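Local coordinates for protein naphthalene dioxygenase large subunit (Rhodococcus sp., PDB 2B1X) that is the large subunit of a Rieske-type non-haem iron protein, carrying an Fe2/S2 cluster and a separate iron(III) ion, at residues A45-A50 with F299-I304; P194-I199 with E335-F340. All blocks are in the same frame, centred on the assembly; numbering follows the deposited sequence.

Contact 1. Residues A45-A50 with F299-I304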
# COMPACT_ATOMS: atom_id res chain seq x y z
N ALA A 45 -3.48 -29.69 -7.27
CA ALA A 45 -2.14 -30.24 -7.25
C ALA A 45 -1.67 -30.54 -5.85
O ALA A 45 -2.26 -30.08 -4.88
CB ALA A 45 -1.17 -29.28 -7.93
N TRP A 46 -0.62 -31.36 -5.74
CA TRP A 46 0.02 -31.62 -4.46
C TRP A 46 1.04 -30.50 -4.24
O TRP A 46 1.92 -30.30 -5.08
CB TRP A 46 0.74 -32.97 -4.48
CG TRP A 46 -0.16 -34.15 -4.33
CD1 TRP A 46 -0.74 -34.87 -5.33
CD2 TRP A 46 -0.64 -34.71 -3.11
NE1 TRP A 46 -1.52 -35.87 -4.82
CE2 TRP A 46 -1.47 -35.80 -3.45
CE3 TRP A 46 -0.42 -34.43 -1.75
CZ2 TRP A 46 -2.08 -36.62 -2.48
CZ3 TRP A 46 -1.03 -35.22 -0.80
CH2 TRP A 46 -1.85 -36.30 -1.16
N VAL A 47 0.96 -29.86 -3.08
CA VAL A 47 1.80 -28.70 -2.74
C VAL A 47 2.66 -29.01 -1.49
O VAL A 47 2.17 -29.56 -0.51
CB VAL A 47 0.92 -27.48 -2.44
CG1 VAL A 47 1.76 -26.27 -1.96
CG2 VAL A 47 -0.00 -27.18 -3.67
N PHE A 48 3.95 -28.68 -1.56
CA PHE A 48 4.85 -28.95 -0.45
C PHE A 48 4.52 -28.00 0.73
O PHE A 48 4.32 -26.78 0.55
CB PHE A 48 6.31 -28.77 -0.89
CG PHE A 48 7.30 -28.87 0.25
CD1 PHE A 48 7.68 -30.11 0.75
CD2 PHE A 48 7.81 -27.72 0.83
CE1 PHE A 48 8.58 -30.21 1.83
CE2 PHE A 48 8.68 -27.79 1.91
CZ PHE A 48 9.09 -29.04 2.41
N LEU A 49 4.49 -28.58 1.94
CA LEU A 49 4.16 -27.83 3.16
C LEU A 49 5.34 -27.72 4.14
O LEU A 49 5.63 -26.64 4.66
CB LEU A 49 3.04 -28.55 3.89
CG LEU A 49 1.74 -28.72 3.08
CD1 LEU A 49 0.74 -29.58 3.80
CD2 LEU A 49 1.16 -27.36 2.79
N ALA A 50 5.97 -28.85 4.43
CA ALA A 50 6.97 -28.88 5.48
C ALA A 50 7.84 -30.09 5.34
O ALA A 50 7.46 -31.06 4.66
CB ALA A 50 6.29 -28.86 6.87
N PHE A 299 6.26 -29.97 -9.68
CA PHE A 299 5.07 -29.18 -9.99
C PHE A 299 4.09 -29.17 -8.82
O PHE A 299 3.87 -30.21 -8.20
CB PHE A 299 4.36 -29.76 -11.21
CG PHE A 299 3.30 -28.88 -11.74
CD1 PHE A 299 3.57 -27.99 -12.78
CD2 PHE A 299 2.01 -28.95 -11.21
CE1 PHE A 299 2.57 -27.15 -13.28
CE2 PHE A 299 0.98 -28.09 -11.70
CZ PHE A 299 1.27 -27.20 -12.73
N PRO A 300 3.48 -28.02 -8.51
CA PRO A 300 3.73 -26.74 -9.20
C PRO A 300 4.94 -25.92 -8.74
O PRO A 300 5.65 -25.40 -9.63
CB PRO A 300 2.44 -25.94 -8.96
CG PRO A 300 1.86 -26.54 -7.65
CD PRO A 300 2.41 -27.93 -7.49
N ASN A 301 5.16 -25.75 -7.44
CA ASN A 301 5.94 -24.59 -6.97
C ASN A 301 7.00 -24.94 -5.92
O ASN A 301 7.39 -24.08 -5.13
CB ASN A 301 5.01 -23.47 -6.45
CG ASN A 301 4.33 -23.85 -5.12
OD1 ASN A 301 4.09 -25.02 -4.86
ND2 ASN A 301 4.05 -22.86 -4.28
N LEU A 302 7.46 -26.19 -5.91
CA LEU A 302 8.59 -26.59 -5.07
C LEU A 302 9.79 -26.80 -5.97
O LEU A 302 9.74 -27.63 -6.88
CB LEU A 302 8.30 -27.90 -4.30
CG LEU A 302 9.56 -28.57 -3.66
CD1 LEU A 302 10.07 -27.69 -2.53
CD2 LEU A 302 9.31 -29.97 -3.17
N SER A 303 10.88 -26.06 -5.71
CA SER A 303 12.09 -26.27 -6.50
C SER A 303 13.24 -26.73 -5.60
O SER A 303 13.23 -26.49 -4.40
CB SER A 303 12.51 -25.00 -7.27
OG SER A 303 11.52 -24.59 -8.24
N ILE A 304 14.19 -27.42 -6.23
CA ILE A 304 15.32 -28.03 -5.56
C ILE A 304 16.58 -27.50 -6.21
O ILE A 304 16.66 -27.43 -7.45
CB ILE A 304 15.24 -29.57 -5.74
CG1 ILE A 304 13.97 -30.09 -5.02
CG2 ILE A 304 16.50 -30.27 -5.26
CD1 ILE A 304 13.65 -31.57 -5.25
O HOH W 1 4.77 -29.49 -5.50
O HOH W 2 5.12 -27.45 -3.82

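Contact 2. Residues P194-I199 with E335-F340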
# COMPACT_ATOMS: atom_id res chain seq x y z
N PRO A 194 12.96 -21.67 7.34
CA PRO A 194 13.15 -21.07 6.02
C PRO A 194 13.31 -19.54 6.12
O PRO A 194 12.74 -18.90 7.02
CB PRO A 194 11.87 -21.45 5.29
CG PRO A 194 10.83 -21.58 6.42
CD PRO A 194 11.57 -22.17 7.54
N GLN A 195 14.14 -18.99 5.25
CA GLN A 195 14.08 -17.55 4.97
C GLN A 195 12.79 -17.32 4.23
O GLN A 195 12.49 -18.05 3.28
CB GLN A 195 15.22 -17.14 4.03
CG GLN A 195 16.64 -17.34 4.55
CD GLN A 195 17.68 -16.99 3.46
OE1 GLN A 195 17.32 -16.82 2.29
NE2 GLN A 195 18.94 -16.93 3.83
N ARG A 196 12.03 -16.31 4.64
CA ARG A 196 10.80 -15.92 3.96
C ARG A 196 10.80 -14.44 3.61
O ARG A 196 10.98 -13.57 4.47
CB ARG A 196 9.60 -16.25 4.84
CG ARG A 196 9.49 -17.78 5.14
CD ARG A 196 8.42 -18.13 6.13
NE ARG A 196 7.11 -17.55 5.79
CZ ARG A 196 5.98 -17.71 6.49
NH1 ARG A 196 5.97 -18.41 7.63
NH2 ARG A 196 4.86 -17.12 6.08
N TRP A 197 10.62 -14.13 2.34
CA TRP A 197 10.60 -12.72 1.93
C TRP A 197 9.73 -12.61 0.69
O TRP A 197 9.45 -13.63 0.04
CB TRP A 197 12.03 -12.16 1.72
CG TRP A 197 12.72 -12.61 0.43
CD1 TRP A 197 12.87 -11.87 -0.73
CD2 TRP A 197 13.38 -13.86 0.18
NE1 TRP A 197 13.57 -12.59 -1.67
CE2 TRP A 197 13.88 -13.82 -1.15
CE3 TRP A 197 13.57 -15.02 0.93
CZ2 TRP A 197 14.58 -14.90 -1.73
CZ3 TRP A 197 14.29 -16.10 0.34
CH2 TRP A 197 14.78 -16.01 -0.96
N VAL A 198 9.32 -11.37 0.36
CA VAL A 198 8.38 -11.07 -0.73
C VAL A 198 9.08 -10.51 -1.98
O VAL A 198 9.87 -9.58 -1.88
CB VAL A 198 7.33 -10.08 -0.23
CG1 VAL A 198 6.40 -9.61 -1.38
CG2 VAL A 198 6.53 -10.71 0.91
N ILE A 199 8.79 -11.10 -3.14
CA ILE A 199 9.37 -10.63 -4.41
C ILE A 199 8.15 -10.22 -5.24
O ILE A 199 7.19 -10.99 -5.35
CB ILE A 199 10.20 -11.76 -5.14
CG1 ILE A 199 11.46 -12.17 -4.35
CG2 ILE A 199 10.68 -11.26 -6.53
CD1 ILE A 199 12.24 -13.34 -5.06
N GLU A 335 5.86 -15.03 -2.27
CA GLU A 335 6.70 -15.11 -1.06
C GLU A 335 7.60 -16.32 -1.27
O GLU A 335 7.08 -17.42 -1.50
CB GLU A 335 5.85 -15.26 0.21
CG GLU A 335 6.63 -15.39 1.54
CD GLU A 335 5.71 -15.37 2.77
OE1 GLU A 335 4.53 -14.95 2.67
OE2 GLU A 335 6.14 -15.76 3.86
N VAL A 336 8.91 -16.11 -1.27
CA VAL A 336 9.84 -17.22 -1.35
C VAL A 336 9.98 -17.77 0.07
O VAL A 336 10.00 -17.00 1.03
CB VAL A 336 11.23 -16.80 -1.86
CG1 VAL A 336 12.17 -18.06 -2.03
CG2 VAL A 336 11.12 -16.04 -3.18
N MET A 337 9.96 -19.10 0.18
CA MET A 337 10.38 -19.80 1.42
C MET A 337 11.56 -20.68 1.07
O MET A 337 11.37 -21.71 0.42
CB MET A 337 9.23 -20.63 2.02
CG MET A 337 7.90 -19.80 2.06
SD MET A 337 6.71 -20.47 3.22
CE MET A 337 5.24 -19.43 2.85
N SER A 338 12.76 -20.30 1.51
CA SER A 338 13.98 -21.01 1.12
C SER A 338 14.57 -21.79 2.30
O SER A 338 14.95 -21.21 3.32
CB SER A 338 15.02 -20.05 0.56
OG SER A 338 16.16 -20.79 0.17
N PHE A 339 14.60 -23.11 2.16
CA PHE A 339 15.05 -24.02 3.22
C PHE A 339 16.45 -24.50 2.91
O PHE A 339 16.77 -24.80 1.75
CB PHE A 339 14.13 -25.24 3.27
CG PHE A 339 12.67 -24.94 3.55
CD1 PHE A 339 11.80 -24.52 2.53
CD2 PHE A 339 12.14 -25.16 4.84
CE1 PHE A 339 10.43 -24.28 2.79
CE2 PHE A 339 10.79 -24.96 5.12
CZ PHE A 339 9.91 -24.50 4.10
N PHE A 340 17.30 -24.57 3.92
CA PHE A 340 18.61 -25.23 3.79
C PHE A 340 18.53 -26.58 4.49
O PHE A 340 18.05 -26.66 5.63
CB PHE A 340 19.72 -24.37 4.40
CG PHE A 340 21.04 -25.11 4.58
CD1 PHE A 340 21.86 -25.37 3.49
CD2 PHE A 340 21.41 -25.57 5.83
CE1 PHE A 340 23.07 -26.06 3.63
CE2 PHE A 340 22.64 -26.28 6.00
CZ PHE A 340 23.46 -26.52 4.89

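Contact 1. Residues A45-A50 with F299-I304
Phe48 and Leu302 both set CG anti to the backbone N (chi1 173° and 166°), from CA-CB bonds that point at the opposite segment, and their side chains meet between two beta sheets. Strand 47-51 belongs to a three-stranded antiparallel sheet on the Rieske side of the chain, strand 302-309 to the long antiparallel sheet of the catalytic domain, and the contact is a sheet-on-sheet interface deep in the chain. The two side chains cross obliquely: Leu302 CD2 lies 4.0 Å from Phe48 CB, while Leu302 CD1 reaches the ring at Phe48 CD2, also 4.0 Å away. A branched aliphatic suits this place, since its two methyls fit round the root of the aromatic ring, and Phe156 and Leu325 add further apolar walls.

Nearer the turn, Pro300, which follows a cis peptide bond, offers its ring as a compact apolar surface. Its CD packs 3.9 Å from Ala45 CB, where the small methyl of alanine leaves room for the proline ring, and Pro300 CG lies more loosely against Val47 CG2.

Two waters link the segments, one between carbonyls, the other from a backbone N-H to an amide side chain. The first lies within hydrogen-bonding distance of both Trp46 O and Phe299 O, a carbonyl that Tyr169 binds as well. Asn301 is gripped at its other end, ND2 bonding to Trp326 O, and this helps fix the amide. Its OD1 accepts from the second water at 2.8 Å, and that water in turn accepts from Phe48 N, likewise at 2.8 Å.

Contact 2. Residues P194-I199 with E335-F340
Strands 188-199 and 333-343 pair antiparallel where the large sheet of the catalytic domain, a member of the Bet v 1-like clan, ends within this chain; the backbone of Arg196 and Val198 bonds on to a small subunit. Gln195 with Ser338 and Trp197 with Val336 are hydrogen-bonded pairs, Arg196 with Met337 and Val198 with Glu335 non-hydrogen-bonded ones. The Ser338 N to Gln195 O bond is nearly straight at 2.9 Å, and CA-H...O contacts accompany such bonds.

On the face bearing Trp197, Val336 CB sits over the six-membered ring, 3.7 Å from its centroid, a CH-pi contact. Chi1 of 75° puts Trp197 CG between the backbone N and carbonyl carbon; the broad indole lies beside its beta-branched neighbour. Ile199 CD1 presses on one methyl, Val336 CG2, at a tight 3.5 Å. At the Pro194 end of the ladder, and not on the Trp197 face, Pro194 CB stands over the centre of the Phe339 ring, 3.6 Å from the centroid, a second CH-pi contact; the compact C-H groups of proline suit an aromatic face.

The face opposite Trp197 carries charge. Arg196 bends at chi3 (51°) and meets Glu335 side-on, Arg196 NE and NH2 both donating to Glu335 OE2, at 2.8 and 2.9 Å, with OE2 close to the guanidinium plane. Met337 SD lies over one face of that guanidinium, its flexible thioether packing beside the arginine. Thr162 of one small subunit bonds Glu335 OE2, and Asp127 of another small subunit forms a salt bridge with Arg196 NH2. With OE2 gripped by three partners and the guanidinium shared between two acids, the buried charges are probably well compensated, and the ion pair links this strand pair to neighbouring subunits.

Overall arrangement
Both contacts are buried and both reach the eight-stranded sheet of the catalytic domain, but at different places. The centre of contact 1 lies about 4 Å from the centre of the chain; this contact sets the Rieske-side strand against the sheet through apolar side chains and bridging waters, with no other chain touching it. Contact 2, whose centre is about 11 Å from the centre of the chain, joins two neighbouring strands within the sheet by backbone bonds, and its salt bridge and several side chains reach small subunits. Their centres are about 13 Å apart, and they meet directly where Phe48 CE2 packs 4.0 Å from Phe339 CE1. Along the chain their segments alternate.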